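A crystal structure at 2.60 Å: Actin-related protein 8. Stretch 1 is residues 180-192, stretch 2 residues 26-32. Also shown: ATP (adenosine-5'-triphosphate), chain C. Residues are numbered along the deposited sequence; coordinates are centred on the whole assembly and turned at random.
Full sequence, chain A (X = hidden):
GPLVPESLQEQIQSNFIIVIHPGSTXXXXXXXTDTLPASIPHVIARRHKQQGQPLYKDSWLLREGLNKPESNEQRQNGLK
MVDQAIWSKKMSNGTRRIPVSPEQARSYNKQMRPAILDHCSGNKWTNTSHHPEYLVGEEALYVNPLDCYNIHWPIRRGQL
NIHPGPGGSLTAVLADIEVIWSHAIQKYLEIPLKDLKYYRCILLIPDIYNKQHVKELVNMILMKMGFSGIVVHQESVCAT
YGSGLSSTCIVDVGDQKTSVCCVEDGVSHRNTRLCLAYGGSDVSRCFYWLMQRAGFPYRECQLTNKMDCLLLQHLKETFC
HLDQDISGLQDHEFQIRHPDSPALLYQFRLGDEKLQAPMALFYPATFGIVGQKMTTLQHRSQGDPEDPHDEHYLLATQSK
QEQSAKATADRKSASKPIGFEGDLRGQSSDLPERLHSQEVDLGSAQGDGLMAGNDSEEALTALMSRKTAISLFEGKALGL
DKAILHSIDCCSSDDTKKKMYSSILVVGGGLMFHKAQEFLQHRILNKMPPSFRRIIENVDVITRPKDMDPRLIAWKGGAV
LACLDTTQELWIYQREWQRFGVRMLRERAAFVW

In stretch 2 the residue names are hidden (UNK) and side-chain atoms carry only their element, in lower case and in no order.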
# COMPACT_ATOMS: atom_id res chain seq x y z
N ILE A 180 -17.80 -1.64 -5.71
CA ILE A 180 -16.58 -2.43 -5.75
C ILE A 180 -16.62 -3.60 -4.75
O ILE A 180 -16.33 -4.74 -5.11
CB ILE A 180 -15.33 -1.57 -5.51
CG1 ILE A 180 -15.18 -0.52 -6.62
CG2 ILE A 180 -14.07 -2.44 -5.46
CD1 ILE A 180 -14.05 0.47 -6.35
N TRP A 181 -16.99 -3.33 -3.51
CA TRP A 181 -17.04 -4.37 -2.50
C TRP A 181 -18.11 -5.41 -2.78
O TRP A 181 -17.88 -6.60 -2.60
CB TRP A 181 -17.22 -3.80 -1.09
CG TRP A 181 -16.04 -3.01 -0.66
CD1 TRP A 181 -14.96 -2.68 -1.43
CD2 TRP A 181 -15.82 -2.42 0.63
NE1 TRP A 181 -14.07 -1.94 -0.70
CE2 TRP A 181 -14.57 -1.75 0.56
CE3 TRP A 181 -16.54 -2.38 1.82
CZ2 TRP A 181 -14.04 -1.06 1.65
CZ3 TRP A 181 -16.01 -1.70 2.90
CH2 TRP A 181 -14.77 -1.05 2.81
N SER A 182 -19.27 -4.97 -3.24
CA SER A 182 -20.34 -5.91 -3.53
C SER A 182 -19.97 -6.82 -4.69
O SER A 182 -20.15 -8.04 -4.62
CB SER A 182 -21.62 -5.16 -3.82
OG SER A 182 -21.87 -4.26 -2.75
N HIS A 183 -19.43 -6.24 -5.76
CA HIS A 183 -18.95 -7.02 -6.89
C HIS A 183 -17.97 -8.12 -6.46
O HIS A 183 -18.02 -9.24 -6.96
CB HIS A 183 -18.30 -6.10 -7.93
CG HIS A 183 -17.67 -6.83 -9.08
ND1 HIS A 183 -18.39 -7.31 -10.15
CD2 HIS A 183 -16.37 -7.16 -9.32
CE1 HIS A 183 -17.57 -7.91 -11.00
NE2 HIS A 183 -16.34 -7.83 -10.52
N ALA A 184 -17.07 -7.81 -5.53
CA ALA A 184 -16.04 -8.77 -5.14
C ALA A 184 -16.64 -9.93 -4.37
O ALA A 184 -16.25 -11.09 -4.55
CB ALA A 184 -14.99 -8.10 -4.32
N ILE A 185 -17.60 -9.62 -3.52
CA ILE A 185 -18.32 -10.64 -2.78
C ILE A 185 -19.11 -11.61 -3.67
O ILE A 185 -19.05 -12.81 -3.46
CB ILE A 185 -19.20 -10.01 -1.71
CG1 ILE A 185 -18.31 -9.41 -0.62
CG2 ILE A 185 -20.12 -11.04 -1.09
CD1 ILE A 185 -18.96 -8.27 0.08
N GLN A 186 -19.83 -11.10 -4.68
CA GLN A 186 -20.59 -12.00 -5.56
C GLN A 186 -19.66 -12.80 -6.45
O GLN A 186 -19.89 -13.99 -6.70
CB GLN A 186 -21.55 -11.26 -6.49
CG GLN A 186 -22.13 -9.95 -6.04
CD GLN A 186 -22.75 -9.19 -7.21
OE1 GLN A 186 -23.07 -8.00 -7.11
NE2 GLN A 186 -22.91 -9.89 -8.34
N LYS A 187 -18.62 -12.15 -6.96
CA LYS A 187 -17.78 -12.73 -8.00
C LYS A 187 -16.65 -13.63 -7.50
O LYS A 187 -16.35 -14.65 -8.11
CB LYS A 187 -17.20 -11.63 -8.89
CG LYS A 187 -16.31 -12.14 -10.00
CD LYS A 187 -16.93 -11.87 -11.36
CE LYS A 187 -15.87 -11.84 -12.46
NZ LYS A 187 -14.76 -10.91 -12.09
N TYR A 188 -16.02 -13.26 -6.40
CA TYR A 188 -14.85 -14.01 -5.95
C TYR A 188 -15.16 -14.88 -4.74
O TYR A 188 -14.64 -15.98 -4.62
CB TYR A 188 -13.66 -13.08 -5.70
CG TYR A 188 -13.29 -12.31 -6.95
CD1 TYR A 188 -13.92 -11.12 -7.26
CD2 TYR A 188 -12.35 -12.81 -7.84
CE1 TYR A 188 -13.60 -10.43 -8.41
CE2 TYR A 188 -12.03 -12.13 -8.99
CZ TYR A 188 -12.66 -10.93 -9.27
OH TYR A 188 -12.35 -10.24 -10.42
N LEU A 189 -16.02 -14.39 -3.87
CA LEU A 189 -16.40 -15.17 -2.71
C LEU A 189 -17.61 -15.99 -3.12
O LEU A 189 -18.04 -16.88 -2.40
CB LEU A 189 -16.74 -14.26 -1.54
CG LEU A 189 -15.72 -13.16 -1.19
CD1 LEU A 189 -15.92 -12.72 0.25
CD2 LEU A 189 -14.27 -13.60 -1.42
N GLU A 190 -18.17 -15.65 -4.28
CA GLU A 190 -19.37 -16.31 -4.76
C GLU A 190 -20.46 -16.35 -3.70
O GLU A 190 -21.03 -17.39 -3.41
CB GLU A 190 -19.03 -17.71 -5.25
CG GLU A 190 -18.06 -17.70 -6.42
CD GLU A 190 -17.76 -19.08 -6.95
OE1 GLU A 190 -18.26 -20.06 -6.36
OE2 GLU A 190 -17.04 -19.20 -7.97
N ILE A 191 -20.75 -15.19 -3.14
CA ILE A 191 -21.80 -15.05 -2.15
C ILE A 191 -22.83 -14.08 -2.68
O ILE A 191 -22.53 -12.91 -2.88
CB ILE A 191 -21.25 -14.51 -0.84
CG1 ILE A 191 -20.22 -15.49 -0.27
CG2 ILE A 191 -22.37 -14.24 0.16
CD1 ILE A 191 -19.62 -15.03 1.02
N PRO A 192 -24.05 -14.57 -2.94
CA PRO A 192 -25.14 -13.71 -3.41
C PRO A 192 -25.43 -12.63 -2.40
O PRO A 192 -25.43 -12.89 -1.19
CB PRO A 192 -26.34 -14.67 -3.52
CG PRO A 192 -25.73 -16.03 -3.63
CD PRO A 192 -24.47 -15.98 -2.81
N UNK A 26 -5.08 -1.84 -3.53
CA UNK A 26 -5.62 -3.19 -3.49
C UNK A 26 -6.61 -3.40 -2.36
O UNK A 26 -6.30 -3.12 -1.21
c UNK A 26 -4.53 -4.25 -3.37
c UNK A 26 -5.14 -5.65 -3.40
o UNK A 26 -3.61 -4.10 -4.46
N UNK A 27 -7.80 -3.88 -2.71
CA UNK A 27 -8.73 -4.40 -1.72
C UNK A 27 -8.38 -5.86 -1.40
O UNK A 27 -8.15 -6.69 -2.29
c UNK A 27 -10.16 -4.29 -2.24
c UNK A 27 -11.19 -5.10 -1.43
c UNK A 27 -12.54 -5.08 -2.13
c UNK A 27 -11.32 -4.59 0.01
N UNK A 28 -8.30 -6.19 -0.13
CA UNK A 28 -8.11 -7.59 0.24
C UNK A 28 -9.33 -8.04 1.01
O UNK A 28 -9.70 -7.46 2.04
c UNK A 28 -2.96 -5.85 -0.34
c UNK A 28 -4.26 -7.76 0.57
n UNK A 28 -2.33 -6.62 -1.22
n UNK A 28 -2.68 -4.56 -0.28
c UNK A 28 -6.78 -7.79 1.00
c UNK A 28 -5.64 -7.99 0.01
n UNK A 28 -3.86 -6.36 0.50
N UNK A 29 -10.00 -9.05 0.47
CA UNK A 29 -11.30 -9.44 1.01
C UNK A 29 -11.51 -10.95 0.94
O UNK A 29 -11.07 -11.60 -0.01
c UNK A 29 -13.78 -9.00 0.88
c UNK A 29 -12.43 -8.68 0.27
c UNK A 29 -14.87 -8.06 0.41
c UNK A 29 -12.43 -9.01 -1.23
N UNK A 30 -12.15 -11.52 1.96
CA UNK A 30 -12.39 -12.96 2.00
C UNK A 30 -13.11 -13.41 3.24
O UNK A 30 -13.33 -12.62 4.16
N UNK A 31 -13.50 -14.68 3.28
CA UNK A 31 -14.05 -15.28 4.50
C UNK A 31 -12.92 -15.48 5.50
O UNK A 31 -11.77 -15.76 5.13
n UNK A 31 -18.95 -18.32 2.83
c UNK A 31 -16.12 -18.08 2.85
c UNK A 31 -18.29 -18.24 1.67
c UNK A 31 -15.80 -16.66 3.25
n UNK A 31 -16.97 -18.12 1.65
c UNK A 31 -14.67 -16.65 4.22
n UNK A 31 -18.97 -18.28 0.53
N UNK A 32 -13.25 -15.35 6.78
CA UNK A 32 -12.25 -15.58 7.83
C UNK A 32 -11.64 -16.99 7.75
O UNK A 32 -10.59 -17.26 8.34
c UNK A 32 -12.86 -15.33 9.20
PG ATP C . -1.94 1.80 0.98
O1G ATP C . -1.61 0.90 2.14
O2G ATP C . -3.36 2.30 0.94
O3G ATP C . -0.92 2.88 0.70
PB ATP C . -2.19 -0.73 -0.43
O1B ATP C . -2.90 -0.83 -1.75
O2B ATP C . -2.70 -1.36 0.86
O3B ATP C . -1.84 0.84 -0.29
PA ATP C . -0.14 -2.71 -0.61
O1A ATP C . -0.97 -3.52 -1.56
O2A ATP C . 0.10 -3.15 0.81
O3A ATP C . -0.67 -1.20 -0.66
O5' ATP C . 1.29 -2.50 -1.30
C5' ATP C . 1.30 -2.06 -2.64
C4' ATP C . 2.71 -1.66 -3.00
O4' ATP C . 3.54 -2.80 -2.80
C3' ATP C . 2.87 -1.26 -4.46
O3' ATP C . 3.58 -0.02 -4.54
C2' ATP C . 3.68 -2.38 -5.06
O2' ATP C . 4.53 -1.94 -6.11
C1' ATP C . 4.48 -2.82 -3.86
N9 ATP C . 5.09 -4.14 -4.09
C8 ATP C . 4.44 -5.29 -4.25
N7 ATP C . 5.32 -6.31 -4.46
C5 ATP C . 6.55 -5.79 -4.42
C6 ATP C . 7.92 -6.31 -4.57
N6 ATP C . 8.11 -7.64 -4.80
N1 ATP C . 8.94 -5.43 -4.47
C2 ATP C . 8.74 -4.11 -4.24
N3 ATP C . 7.51 -3.57 -4.11
C4 ATP C . 6.40 -4.35 -4.18
O HOH W 1 -15.56 -17.88 -0.34

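Position 26 carries three side-chain atoms: a first carbon bearing one oxygen and one further carbon. They are out of reach of stretch 1. A beta-branched side chain with a single hydroxyl is threonine. The backbone of Thr26 faces the nucleotide: Thr26 N donates a hydrogen bond to ATP O1B at 3.0 Å.

Position 27 has four carbons and no heteroatom, with the fork at the second carbon. One arm of the fork comes within 3.5 Å of Trp181 CD1 and within 4.5 Å of Ala184 CB. Four carbons forked at the second define leucine. In Leu27 (chi1 t, chi2 p) the CA-to-CB bond points toward the helix, and the arm in contact is CD2, which meets the Trp181 ring obliquely.

Position 28 shows three carbons, a nitrogen, then a carbon carrying two more nitrogens. This side chain is out of reach of stretch 1 and extends to the phosphates instead. The terminal group is a guanidinium, and the residue is therefore arginine. Arg28 NH2 donates to ATP O1A at a very short 2.4 Å with an N-H...acceptor angle of 169°, close to linear, and ATP O1A lies at the edge of the guanidinium, near its plane. A second bond, from Arg28 NH2 to ATP O2B at 3.4 Å, is weak.

Position 29 again has four carbons, but the fork is at the first and one arm is two carbons long. The short arm lies 4.1 Å from Ala184 CB, and the end of the long arm 3.8 Å from Ile185 CG1. This branching identifies isoleucine. Ile29, with both chi angles t, thus spans two helical residues, and its CG1 also approaches Leu189 CD1 at 4.3 Å.

Position 30 has no side-chain atoms, and Leu189 CD1 packs directly on its backbone, 3.9 Å from the CA of position 30. With no side chain, it is glycine.

Position 31 repeats the guanidinium pattern, three carbons and a nitrogen leading to a carbon with two nitrogens. One terminal nitrogen of the group lies 3.2 Å from Ile191 CG1. The residue is arginine, and that nitrogen is NH2. The CA-to-CB bond of Arg31 points sideways, yet the end of the chain comes nearer, and Ile191 CD1 lies over one face of the guanidinium. At the edge, Arg31 NH2 donates a weak hydrogen bond to Leu189 O (3.4 Å, 147°). Water 1 accepts from Arg31 NE at 2.5 Å and donates weakly to Leu189 O at 3.4 Å.

Position 32 has one side-chain carbon, out of reach of stretch 1, hence alanine. Ala32 touches a crystal neighbour.

The contact buries 432 Å² between helix 180-187 with its following loop and strand 26-31, whose axes approach to 9.2 Å at 42°. Leu27 and Ile29 point toward stretch 1 while Arg28 reaches ATP, so the strand's alternation separates apolar packing from phosphate binding. Past the helix, Leu189 covers Gly30, and Arg31 adds the one direct hydrogen bond between the stretches.

Stretch 2, residues 26-32: TLRIGRA
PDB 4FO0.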